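Local coordinates for chromosome partition protein Smc (PDB 5XEI), which probably serves chromosome condensation and partitioning by binding DNA and hydrolysing ATP in its ABC-type head domain, captured here with part of its coiled coil, at residues Y15-V20 against P75-A80; A30-N35 against K514-A519; D44-V49 against F445-E450; G146-F151 against L428-F433; V463-K468 against M486-K491. One frame throughout, in Å; residues are numbered along the deposited sequence.

Interaction 1: residues Y15-V20 against P75-A80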
# COMPACT_ATOMS: atom_id res chain seq x y z
N TYR A 15 14.76 30.57 29.90
CA TYR A 15 14.28 30.16 31.21
C TYR A 15 15.45 29.56 31.98
O TYR A 15 16.36 28.98 31.38
CB TYR A 15 13.09 29.20 31.05
CG TYR A 15 11.93 29.87 30.34
CD1 TYR A 15 12.01 30.16 28.98
CD2 TYR A 15 10.78 30.26 31.01
CE1 TYR A 15 10.98 30.81 28.31
CE2 TYR A 15 9.73 30.91 30.34
CZ TYR A 15 9.85 31.18 28.98
OH TYR A 15 8.86 31.84 28.28
N GLY A 16 15.47 29.75 33.29
CA GLY A 16 16.67 29.46 34.04
C GLY A 16 16.90 27.97 34.17
O GLY A 16 16.24 27.14 33.53
N ASN A 17 17.85 27.61 35.04
CA ASN A 17 18.03 26.21 35.41
C ASN A 17 16.88 25.69 36.24
O ASN A 17 16.63 24.48 36.27
CB ASN A 17 19.33 26.00 36.18
CG ASN A 17 20.48 26.74 35.57
OD1 ASN A 17 20.90 27.78 36.07
ND2 ASN A 17 20.99 26.22 34.45
N ARG A 18 16.18 26.57 36.95
CA ARG A 18 14.96 26.17 37.65
C ARG A 18 13.96 25.57 36.67
O ARG A 18 13.67 26.15 35.63
CB ARG A 18 14.35 27.38 38.37
CG ARG A 18 15.24 27.93 39.45
CD ARG A 18 14.63 29.10 40.21
NE ARG A 18 15.10 30.42 39.75
CZ ARG A 18 16.35 30.88 39.87
NH1 ARG A 18 17.30 30.12 40.40
NH2 ARG A 18 16.65 32.11 39.45
N LYS A 19 13.47 24.37 36.99
CA LYS A 19 12.32 23.83 36.27
C LYS A 19 11.18 24.85 36.30
O LYS A 19 11.02 25.60 37.26
CB LYS A 19 11.90 22.51 36.91
CG LYS A 19 10.73 21.78 36.28
CD LYS A 19 10.33 20.62 37.19
CE LYS A 19 9.36 19.66 36.54
NZ LYS A 19 8.81 18.65 37.52
N VAL A 20 10.43 24.92 35.20
CA VAL A 20 9.32 25.85 35.05
C VAL A 20 8.10 25.07 34.59
O VAL A 20 8.17 24.35 33.59
CB VAL A 20 9.64 26.96 34.04
CG1 VAL A 20 8.43 27.81 33.81
CG2 VAL A 20 10.79 27.78 34.52
N PRO A 75 24.03 30.00 36.54
CA PRO A 75 25.05 29.37 35.67
C PRO A 75 24.44 28.82 34.40
O PRO A 75 23.25 28.44 34.38
CB PRO A 75 25.58 28.23 36.54
CG PRO A 75 24.40 27.90 37.42
CD PRO A 75 23.82 29.23 37.77
N PRO A 76 25.23 28.68 33.33
CA PRO A 76 24.73 28.03 32.11
C PRO A 76 24.22 26.64 32.43
O PRO A 76 24.69 25.97 33.35
CB PRO A 76 25.95 27.99 31.20
CG PRO A 76 26.94 28.97 31.81
CD PRO A 76 26.68 28.96 33.27
N ALA A 77 23.22 26.20 31.67
CA ALA A 77 22.62 24.91 31.93
C ALA A 77 23.48 23.80 31.35
O ALA A 77 24.24 24.00 30.41
CB ALA A 77 21.22 24.83 31.33
N LYS A 78 23.33 22.60 31.93
CA LYS A 78 24.04 21.46 31.38
C LYS A 78 23.31 20.85 30.19
O LYS A 78 23.91 20.03 29.48
CB LYS A 78 24.25 20.36 32.44
CG LYS A 78 24.74 20.82 33.82
CD LYS A 78 26.13 21.45 33.80
CE LYS A 78 26.45 22.15 35.14
NZ LYS A 78 27.50 23.24 35.04
N TYR A 79 22.06 21.23 29.96
CA TYR A 79 21.23 20.74 28.86
C TYR A 79 19.91 21.50 28.86
O TYR A 79 19.59 22.23 29.80
CB TYR A 79 20.98 19.24 28.95
CG TYR A 79 20.43 18.80 30.28
CD1 TYR A 79 19.06 18.74 30.49
CD2 TYR A 79 21.27 18.46 31.33
CE1 TYR A 79 18.54 18.33 31.71
CE2 TYR A 79 20.76 18.06 32.55
CZ TYR A 79 19.40 17.99 32.74
OH TYR A 79 18.89 17.59 33.95
N ALA A 80 19.16 21.34 27.78
CA ALA A 80 17.83 21.91 27.66
C ALA A 80 16.82 20.78 27.70
O ALA A 80 17.04 19.72 27.10
CB ALA A 80 17.69 22.72 26.37
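N17 lays its side chain across the loop at 75-77, its amide group lying beside the carbonyl oxygen of P75 and the methyl of A77. CG stands anti to the carbonyl carbon of its own residue (chi1 -44°), and this rotation carries the amide outward to the second loop. The amide carbon, N17 CG, lies 3.5 Å from P75 O. The amide is probably turned over in the model, so its oxygen and nitrogen ends are not told apart here; what holds either way is that one end sits beside the pyrrolidine ring of P75, near CD and CG, while the other faces CA and CB of A77. The backbones come nearest at N17 CA and A77 CA, 5.9 Å apart. Replacing N17 with an alanine would probably leave P75 O without its polar neighbour and open a gap beside the A77 methyl.

E74, just ahead of P75, ties the same loops together: its carboxylate accepts a hydrogen bond from the backbone N of N17 and forms a salt bridge with R18. At the other end of the 15-20 segment, Y15 OH is hydrogen-bonded to G38 O in the predicted ATP-binding loop. The contact thus joins the connection between strands 3-10 and 20-23 to the loop entering strand 80-87, at the loop ends of strands of the antiparallel sheet of the head. Its chemistry is mixed, an amide set beside a backbone carbonyl and aliphatic carbons, which implies that the firm polar ties between these surface loops come from E74.

Interaction 2: residues A30-N35 against K514-A519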
# COMPACT_ATOMS: atom_id res chain seq x y z
N ALA A 30 -3.77 32.61 27.25
CA ALA A 30 -3.05 33.70 26.60
C ALA A 30 -1.72 33.96 27.30
O ALA A 30 -1.68 34.35 28.48
CB ALA A 30 -3.90 34.97 26.58
N ILE A 31 -0.62 33.75 26.57
CA ILE A 31 0.71 34.15 27.01
C ILE A 31 0.91 35.62 26.65
O ILE A 31 0.85 35.99 25.47
CB ILE A 31 1.80 33.29 26.37
CG1 ILE A 31 1.43 31.79 26.36
CG2 ILE A 31 3.12 33.55 27.06
CD1 ILE A 31 1.24 31.19 27.71
N VAL A 32 1.18 36.46 27.66
CA VAL A 32 1.40 37.89 27.44
C VAL A 32 2.67 38.34 28.16
O VAL A 32 3.10 37.75 29.15
CB VAL A 32 0.21 38.77 27.88
CG1 VAL A 32 -1.03 38.38 27.11
CG2 VAL A 32 -0.01 38.67 29.38
N GLY A 33 3.26 39.40 27.63
CA GLY A 33 4.51 39.95 28.08
C GLY A 33 5.08 40.86 27.02
O GLY A 33 4.67 40.84 25.85
N ALA A 34 6.06 41.68 27.42
CA ALA A 34 6.58 42.70 26.52
C ALA A 34 7.52 42.09 25.49
O ALA A 34 7.93 40.93 25.58
CB ALA A 34 7.33 43.78 27.30
N ASN A 35 7.87 42.91 24.50
CA ASN A 35 8.88 42.53 23.50
C ASN A 35 10.17 42.09 24.18
O ASN A 35 10.80 42.87 24.89
CB ASN A 35 9.16 43.71 22.57
CG ASN A 35 7.92 44.21 21.87
OD1 ASN A 35 7.17 43.43 21.29
ND2 ASN A 35 7.69 45.54 21.93
N LYS A 514 -2.70 46.28 34.14
CA LYS A 514 -1.71 47.15 34.77
C LYS A 514 -0.33 46.95 34.14
O LYS A 514 0.19 47.85 33.48
CB LYS A 514 -1.68 46.90 36.28
CG LYS A 514 -2.88 47.48 37.02
CD LYS A 514 -2.77 47.27 38.52
CE LYS A 514 -4.07 47.65 39.22
NZ LYS A 514 -5.20 46.83 38.71
N ILE A 515 0.24 45.75 34.28
CA ILE A 515 1.62 45.54 33.84
C ILE A 515 1.81 45.87 32.36
O ILE A 515 2.89 46.33 31.96
CB ILE A 515 2.08 44.10 34.15
CG1 ILE A 515 1.57 43.65 35.52
CG2 ILE A 515 3.60 44.00 34.08
CD1 ILE A 515 2.30 44.29 36.67
N LEU A 516 0.77 45.70 31.54
CA LEU A 516 0.91 45.90 30.10
C LEU A 516 0.36 47.25 29.63
O LEU A 516 0.15 47.43 28.42
CB LEU A 516 0.25 44.76 29.34
CG LEU A 516 1.01 43.45 29.56
CD1 LEU A 516 0.48 42.34 28.64
CD2 LEU A 516 2.52 43.67 29.38
N GLU A 517 0.11 48.19 30.54
CA GLU A 517 0.08 49.61 30.21
C GLU A 517 1.17 50.39 30.92
O GLU A 517 1.53 51.49 30.46
CB GLU A 517 -1.31 50.23 30.51
CG GLU A 517 -1.96 49.86 31.87
CD GLU A 517 -3.50 49.90 31.85
OE1 GLU A 517 -4.09 50.49 30.91
OE2 GLU A 517 -4.13 49.34 32.78
N GLU A 518 1.73 49.85 32.01
CA GLU A 518 2.91 50.44 32.64
C GLU A 518 4.15 50.25 31.78
O GLU A 518 4.93 51.19 31.59
CB GLU A 518 3.10 49.83 34.04
CG GLU A 518 2.24 50.39 35.22
CD GLU A 518 0.74 50.58 34.96
OE1 GLU A 518 0.17 49.99 34.02
OE2 GLU A 518 0.10 51.31 35.76
N ALA A 519 4.36 49.04 31.23
CA ALA A 519 5.48 48.78 30.33
C ALA A 519 5.35 49.48 28.98
O ALA A 519 6.32 49.50 28.21
CB ALA A 519 5.66 47.28 30.11
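V32 and L516 meet at a slant, the isopropyl group of the valine presenting its CB and CG2 to a single methyl of the leucine. L516 CD1 lies 3.7 Å from V32 CB, and the same methyl is 3.8 Å from V32 CG2. The leucine reaches this far because CD1 is extended from CA (chi2 -172°), making it the leading atom of the side chain. On the valine, CG2 occupies the crowded position between the backbone N and the carbonyl carbon, which turns it to the leucine. Beyond V32 the same methyl approaches the peptide of G33, with L516 CD1 at 4.2 Å from G33 N; having no side chain, G33 adds only backbone surface. M486 of helix 483-488 touches both V32 and L516 and extends the buried apolar packing.

The contact therefore seats the C-terminal helix 509-518 against the end of strand 28-32, which runs parallel between strands 475-480 and 491-498. In the loop that follows, A34 O accepts a hydrogen bond from S37 OG. The sequence from G33 to S40 matches the Walker A pattern, so this is the strand-to-P-loop junction of a P-loop NTPase, consistent with the predicted ATP site that includes A34 and N35.

Interaction 3: residues D44-V49 against F445-E450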
# COMPACT_ATOMS: atom_id res chain seq x y z
N ASP A 44 8.47 28.00 20.85
CA ASP A 44 9.64 27.22 20.43
C ASP A 44 9.81 25.97 21.28
O ASP A 44 10.31 24.95 20.78
CB ASP A 44 10.91 28.06 20.52
CG ASP A 44 10.91 29.23 19.54
OD1 ASP A 44 10.03 29.29 18.64
OD2 ASP A 44 11.82 30.08 19.65
N ALA A 45 9.46 26.05 22.56
CA ALA A 45 9.55 24.87 23.40
C ALA A 45 8.66 23.77 22.86
O ALA A 45 9.08 22.61 22.73
CB ALA A 45 9.17 25.22 24.84
N ILE A 46 7.42 24.12 22.50
CA ILE A 46 6.47 23.11 22.06
C ILE A 46 6.96 22.44 20.78
O ILE A 46 6.88 21.21 20.63
CB ILE A 46 5.07 23.74 21.91
CG1 ILE A 46 4.63 24.32 23.26
CG2 ILE A 46 4.06 22.73 21.43
CD1 ILE A 46 3.17 24.74 23.30
N LEU A 47 7.50 23.24 19.85
CA LEU A 47 8.06 22.65 18.63
C LEU A 47 9.26 21.77 18.94
O LEU A 47 9.42 20.69 18.37
CB LEU A 47 8.43 23.77 17.66
CG LEU A 47 9.22 23.54 16.37
CD1 LEU A 47 8.56 22.53 15.47
CD2 LEU A 47 9.31 24.87 15.64
N PHE A 48 10.11 22.22 19.86
CA PHE A 48 11.22 21.39 20.29
C PHE A 48 10.73 20.04 20.79
O PHE A 48 11.19 18.99 20.31
CB PHE A 48 12.03 22.12 21.37
CG PHE A 48 13.12 21.27 21.98
CD1 PHE A 48 14.24 20.91 21.23
CD2 PHE A 48 13.01 20.80 23.28
CE1 PHE A 48 15.23 20.12 21.78
CE2 PHE A 48 14.00 20.00 23.83
CZ PHE A 48 15.11 19.66 23.08
N VAL A 49 9.77 20.04 21.72
CA VAL A 49 9.36 18.76 22.32
C VAL A 49 8.61 17.85 21.35
O VAL A 49 8.58 16.64 21.56
CB VAL A 49 8.53 18.98 23.59
CG1 VAL A 49 7.07 19.34 23.24
CG2 VAL A 49 8.62 17.72 24.47
N PHE A 445 -4.90 20.96 19.69
CA PHE A 445 -4.69 22.33 20.13
C PHE A 445 -4.20 23.13 18.94
O PHE A 445 -3.75 22.58 17.93
CB PHE A 445 -3.66 22.41 21.26
CG PHE A 445 -2.27 22.12 20.80
CD1 PHE A 445 -1.82 20.81 20.74
CD2 PHE A 445 -1.45 23.14 20.34
CE1 PHE A 445 -0.56 20.53 20.28
CE2 PHE A 445 -0.19 22.86 19.87
CZ PHE A 445 0.25 21.56 19.84
N TYR A 446 -4.26 24.46 19.11
CA TYR A 446 -3.69 25.44 18.19
C TYR A 446 -2.74 26.35 18.95
O TYR A 446 -3.01 26.73 20.10
CB TYR A 446 -4.83 26.25 17.49
CG TYR A 446 -5.72 25.36 16.69
CD1 TYR A 446 -6.74 24.63 17.30
CD2 TYR A 446 -5.53 25.20 15.31
CE1 TYR A 446 -7.53 23.77 16.58
CE2 TYR A 446 -6.33 24.35 14.56
CZ TYR A 446 -7.32 23.64 15.20
OH TYR A 446 -8.12 22.77 14.50
N LEU A 447 -1.63 26.73 18.32
CA LEU A 447 -0.66 27.64 18.92
C LEU A 447 -0.50 28.85 18.02
O LEU A 447 -0.02 28.73 16.89
CB LEU A 447 0.68 26.96 19.12
CG LEU A 447 1.79 27.89 19.64
CD1 LEU A 447 1.42 28.38 21.02
CD2 LEU A 447 3.15 27.15 19.65
N PHE A 448 -0.87 30.01 18.54
CA PHE A 448 -0.77 31.28 17.82
C PHE A 448 0.19 32.17 18.60
O PHE A 448 -0.18 32.76 19.62
CB PHE A 448 -2.13 31.96 17.68
CG PHE A 448 -3.11 31.22 16.82
CD1 PHE A 448 -2.69 30.25 15.92
CD2 PHE A 448 -4.47 31.50 16.92
CE1 PHE A 448 -3.63 29.55 15.13
CE2 PHE A 448 -5.41 30.81 16.14
CZ PHE A 448 -4.98 29.83 15.25
N ASP A 449 1.40 32.29 18.12
CA ASP A 449 2.29 33.32 18.60
C ASP A 449 2.10 34.47 17.63
O ASP A 449 1.76 34.21 16.48
CB ASP A 449 3.72 32.79 18.58
CG ASP A 449 4.68 33.76 19.19
OD1 ASP A 449 5.86 33.39 19.30
OD2 ASP A 449 4.24 34.86 19.63
N GLU A 450 2.37 35.72 18.05
CA GLU A 450 2.04 36.95 17.29
C GLU A 450 0.69 36.85 16.55
O GLU A 450 -0.36 36.77 17.20
CB GLU A 450 3.14 37.35 16.28
CG GLU A 450 3.36 36.33 15.19
CD GLU A 450 4.20 35.16 15.64
OE1 GLU A 450 4.82 35.17 16.73
OE2 GLU A 450 4.05 34.10 15.00
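D44 OD2 is gripped by two cationic groups, forming salt bridges with both R59 NE and K13 NZ, at the start of the helical segment whose I46 packs against F445 and L447. This is the nucleotide-binding core of a P-loop NTPase: helix 41-49 follows the phosphate-binding loop, and strand 445-449, apolar residues leading to D449 and E450, has the sequence of a Walker B strand. D44 OD1 is 5.9 Å from D449 OD1, too far for contact. K13 and R59 probably balance the charge of the D44 carboxylate.

Along the strand, F445 and L447 direct their side chains at the helix, while Y446 and F448 alternate to the other face. The helix stands well off, with I46 CA 9.0 Å from L447 CA, and I46 bridges the gap by using both its branches. Its CG2, anti to the backbone N, reaches the far end of the phenyl ring, 4.3 Å from F445 CZ, at an oblique approach. L7 and I4 of strand 3-10 touch I46 and F445 respectively, extending the buried apolar layer. The other branch ends on the leucine, where I46 CD1 lies 4.4 Å from L447 CD2.

Interaction 4: residues G146-F151 against L428-F433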
# COMPACT_ATOMS: atom_id res chain seq x y z
N GLY A 146 6.76 33.95 11.21
CA GLY A 146 7.10 33.61 9.84
C GLY A 146 6.31 32.48 9.20
O GLY A 146 6.45 32.25 7.99
N ASP A 147 5.49 31.76 9.96
CA ASP A 147 4.70 30.69 9.35
C ASP A 147 3.67 31.24 8.37
O ASP A 147 3.45 30.64 7.30
CB ASP A 147 4.02 29.84 10.43
CG ASP A 147 4.85 28.65 10.86
OD1 ASP A 147 4.99 27.69 10.06
OD2 ASP A 147 5.36 28.64 12.01
N ILE A 148 3.04 32.38 8.70
CA ILE A 148 2.06 32.97 7.78
C ILE A 148 2.72 33.30 6.45
O ILE A 148 2.16 33.04 5.38
CB ILE A 148 1.42 34.23 8.39
CG1 ILE A 148 0.65 33.89 9.66
CG2 ILE A 148 0.50 34.90 7.37
CD1 ILE A 148 0.01 35.09 10.29
N THR A 149 3.92 33.89 6.49
CA THR A 149 4.62 34.18 5.25
C THR A 149 5.02 32.90 4.53
O THR A 149 4.93 32.83 3.30
CB THR A 149 5.83 35.07 5.55
OG1 THR A 149 5.38 36.33 6.09
CG2 THR A 149 6.66 35.30 4.27
N LYS A 150 5.45 31.87 5.27
CA LYS A 150 5.75 30.59 4.63
C LYS A 150 4.52 30.00 3.97
O LYS A 150 4.62 29.35 2.92
CB LYS A 150 6.32 29.61 5.66
CG LYS A 150 7.65 30.04 6.22
CD LYS A 150 8.66 28.91 6.26
CE LYS A 150 10.04 29.45 6.64
NZ LYS A 150 9.95 30.54 7.68
N PHE A 151 3.35 30.20 4.58
CA PHE A 151 2.11 29.63 4.09
C PHE A 151 1.59 30.36 2.86
O PHE A 151 0.85 29.78 2.05
CB PHE A 151 1.08 29.67 5.22
CG PHE A 151 -0.34 29.46 4.77
CD1 PHE A 151 -1.22 30.53 4.71
CD2 PHE A 151 -0.80 28.20 4.42
CE1 PHE A 151 -2.53 30.34 4.30
CE2 PHE A 151 -2.10 28.01 4.01
CZ PHE A 151 -2.96 29.08 3.95
N LEU A 428 -5.45 37.55 7.98
CA LEU A 428 -6.86 37.20 8.11
C LEU A 428 -7.24 36.05 7.19
O LEU A 428 -8.09 35.22 7.55
CB LEU A 428 -7.73 38.41 7.81
CG LEU A 428 -7.72 39.49 8.89
CD1 LEU A 428 -8.68 40.58 8.52
CD2 LEU A 428 -8.08 38.89 10.24
N THR A 429 -6.63 35.98 6.02
CA THR A 429 -6.88 34.87 5.12
C THR A 429 -6.32 33.58 5.69
O THR A 429 -7.03 32.57 5.76
CB THR A 429 -6.27 35.19 3.76
OG1 THR A 429 -7.14 36.08 3.07
CG2 THR A 429 -6.07 33.92 2.93
N ALA A 430 -5.05 33.59 6.10
CA ALA A 430 -4.45 32.39 6.66
C ALA A 430 -5.31 31.87 7.80
O ALA A 430 -5.46 30.66 7.97
CB ALA A 430 -3.03 32.67 7.14
N LEU A 431 -5.94 32.78 8.54
CA LEU A 431 -6.70 32.36 9.71
C LEU A 431 -8.07 31.83 9.33
O LEU A 431 -8.60 30.94 10.02
CB LEU A 431 -6.83 33.50 10.71
CG LEU A 431 -5.55 33.72 11.54
CD1 LEU A 431 -5.32 35.16 11.71
CD2 LEU A 431 -5.64 33.05 12.90
N ALA A 432 -8.67 32.36 8.25
CA ALA A 432 -9.90 31.75 7.75
C ALA A 432 -9.65 30.31 7.34
O ALA A 432 -10.36 29.40 7.78
CB ALA A 432 -10.47 32.56 6.58
N PHE A 433 -8.60 30.09 6.55
CA PHE A 433 -8.21 28.74 6.19
C PHE A 433 -8.07 27.86 7.42
O PHE A 433 -8.73 26.82 7.53
CB PHE A 433 -6.91 28.75 5.41
CG PHE A 433 -6.67 27.49 4.65
CD1 PHE A 433 -7.69 26.90 3.92
CD2 PHE A 433 -5.42 26.89 4.63
CE1 PHE A 433 -7.48 25.75 3.20
CE2 PHE A 433 -5.19 25.73 3.90
CZ PHE A 433 -6.22 25.17 3.19
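F151 leaves its helix through CB with CG anti to the backbone N (chi1 164°), a rotation that sends the ring across to helix 428-433. Beyond CG the two sides of the ring part company. On one, CD1 comes 3.7 Å from A430 CB, and the next atom, CE1, is equally near the backbone, 3.7 Å from A430 CA. On the other, F151 CE2 lies 3.6 Å from F433 CD2. The tip, F151 CZ, also meets F433 CD2, at 3.4 Å. The two phenyl rings meet along their rims without stacking: their planes are 24° apart and their centroids 5.6 Å. I148, one turn earlier, adds a looser apolar touch, with its CG2 4.2 Å from A430 CB.

R159 makes a cation-pi contact with the F151 ring and also hydrogen-bonds F151 O. Cutting F151 back to an alanine would probably deprive R159 of its aromatic partner and leave the rim of F433 and the A430 methyl uncovered.

The helix segments 147-151 and 428-433 cross at 81° with their axes 10.4 Å apart, the backbones coming nearest at I148 and A430. Helix 424-440 is in turn packed by helix 321-383, through A432 and T429, and by helix 457-470, through L428, while L431 reaches F448 on strand 445-449.

Interaction 5: residues V463-K468 against M486-K491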
# COMPACT_ATOMS: atom_id res chain seq x y z
N VAL A 463 -11.11 38.17 15.59
CA VAL A 463 -10.26 37.00 15.77
C VAL A 463 -10.39 36.46 17.19
O VAL A 463 -10.58 35.26 17.40
CB VAL A 463 -8.80 37.33 15.44
CG1 VAL A 463 -7.97 36.10 15.61
CG2 VAL A 463 -8.68 37.85 14.03
N ALA A 464 -10.28 37.35 18.19
CA ALA A 464 -10.42 36.91 19.57
C ALA A 464 -11.79 36.30 19.81
O ALA A 464 -11.91 35.29 20.52
CB ALA A 464 -10.17 38.06 20.53
N ASP A 465 -12.83 36.88 19.21
CA ASP A 465 -14.16 36.27 19.29
C ASP A 465 -14.18 34.92 18.60
O ASP A 465 -14.74 33.95 19.12
CB ASP A 465 -15.21 37.18 18.67
CG ASP A 465 -15.17 38.57 19.24
OD1 ASP A 465 -14.94 38.69 20.47
OD2 ASP A 465 -15.35 39.53 18.46
N LEU A 466 -13.58 34.84 17.41
CA LEU A 466 -13.54 33.57 16.71
C LEU A 466 -12.79 32.52 17.53
O LEU A 466 -13.23 31.37 17.63
CB LEU A 466 -12.88 33.75 15.35
CG LEU A 466 -13.16 32.56 14.45
CD1 LEU A 466 -14.61 32.17 14.62
CD2 LEU A 466 -12.88 32.91 12.99
N ILE A 467 -11.67 32.92 18.12
CA ILE A 467 -10.90 32.02 18.96
C ILE A 467 -11.73 31.61 20.16
O ILE A 467 -11.81 30.42 20.51
CB ILE A 467 -9.58 32.69 19.39
CG1 ILE A 467 -8.72 33.00 18.16
CG2 ILE A 467 -8.82 31.84 20.42
CD1 ILE A 467 -7.45 33.68 18.49
N LYS A 468 -12.37 32.58 20.79
CA LYS A 468 -13.19 32.29 21.96
C LYS A 468 -14.30 31.30 21.62
O LYS A 468 -14.56 30.36 22.38
CB LYS A 468 -13.74 33.59 22.54
CG LYS A 468 -14.64 33.40 23.74
CD LYS A 468 -13.86 33.38 25.04
CE LYS A 468 -14.76 33.73 26.22
NZ LYS A 468 -15.44 35.05 26.02
N MET A 486 -6.18 39.45 25.19
CA MET A 486 -6.19 39.12 26.61
C MET A 486 -7.60 39.04 27.17
O MET A 486 -7.87 38.23 28.07
CB MET A 486 -5.43 40.18 27.38
CG MET A 486 -4.12 39.78 27.89
SD MET A 486 -3.35 41.28 28.50
CE MET A 486 -2.74 41.99 26.97
N ALA A 487 -8.49 39.88 26.67
CA ALA A 487 -9.75 40.15 27.35
C ALA A 487 -10.64 38.91 27.41
O ALA A 487 -11.32 38.67 28.42
CB ALA A 487 -10.46 41.31 26.66
N ASN A 488 -10.64 38.11 26.35
CA ASN A 488 -11.51 36.94 26.29
C ASN A 488 -10.84 35.65 26.74
O ASN A 488 -11.52 34.62 26.81
CB ASN A 488 -12.04 36.73 24.87
CG ASN A 488 -12.53 38.00 24.25
OD1 ASN A 488 -11.75 38.86 23.84
ND2 ASN A 488 -13.85 38.14 24.21
N ALA A 489 -9.55 35.66 27.04
CA ALA A 489 -8.94 34.42 27.47
C ALA A 489 -9.62 33.92 28.74
O ALA A 489 -10.15 34.71 29.53
CB ALA A 489 -7.44 34.60 27.69
N ASP A 490 -9.62 32.60 28.91
CA ASP A 490 -10.06 31.99 30.16
C ASP A 490 -8.98 32.08 31.22
O ASP A 490 -9.28 32.12 32.41
CB ASP A 490 -10.43 30.52 29.96
CG ASP A 490 -11.37 30.28 28.78
OD1 ASP A 490 -11.15 30.87 27.70
OD2 ASP A 490 -12.33 29.50 28.94
N LYS A 491 -7.72 32.05 30.79
CA LYS A 491 -6.56 32.12 31.66
C LYS A 491 -5.51 32.98 30.97
O LYS A 491 -5.41 32.99 29.74
CB LYS A 491 -5.99 30.73 31.95
CG LYS A 491 -4.52 30.74 32.39
CD LYS A 491 -3.97 29.34 32.71
CE LYS A 491 -4.61 28.78 33.96
NZ LYS A 491 -3.87 27.62 34.51
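N488 meets helix 463-468 on two sides, a buried one at A464 and one open to solvent at D465 and K468. It turns its side chain to the helix, with CG anti to its own carbonyl carbon, and one end of the amide lies against the buried methyl of A464. Which end is oxygen is uncertain, because the amide is probably turned over in the model. On the more open side stands the carboxylate of D465, whose plane is steeply inclined to that of the amide, at 82°; the two groups are neighbours without a bond between them.

Toward solvent, K468 crosses N488 at about a right angle, and its methylenes make the nearest approach of the contact. Its chain is bent at chi2 (88°) and again at chi4 (-56°), which brings CD and CE against the carbonyl oxygen of N488. K468 CD lies 3.2 Å from N488 O and 3.8 Å from N488 CB. The ammonium, K468 NZ, is looser, 4.0 Å from N488 CB. It stays 6.2 Å from D490 OD1. That aspartate oxygen has a weak hydrogen bond with F28 N.

Beneath, I467 packs on F28, F476 and V478. The arrangement belongs to the parallel alpha/beta part of the ABC-type head: helix 457-470 is the crossover helix of the beta-alpha-beta unit linking strands 445-449 and 475-480, here meeting the end of the next connecting helix, 483-488.

Interactions 2 and 3 are fully buried and wholly apolar across their segments, both anchored on the mixed sheet, through strands 28-32 and 445-449. Interactions 4 and 5 are partly buried and lie around that sheet: F448 of interaction 3 packs on L431 of interaction 4 and I467 of interaction 5, which also meet through L428 and V463. Interaction 4 is aromatic and aliphatic, interaction 5 polar on its solvent side. M486 of interaction 5 packs on V32 and L516 of interaction 2, and A30 N probably hydrogen-bonds K491 O. Interaction 1 is a surface contact touching none of the others, though about 4 Å from interaction 3 at the nearest atoms, and relies on an amide and charged neighbours.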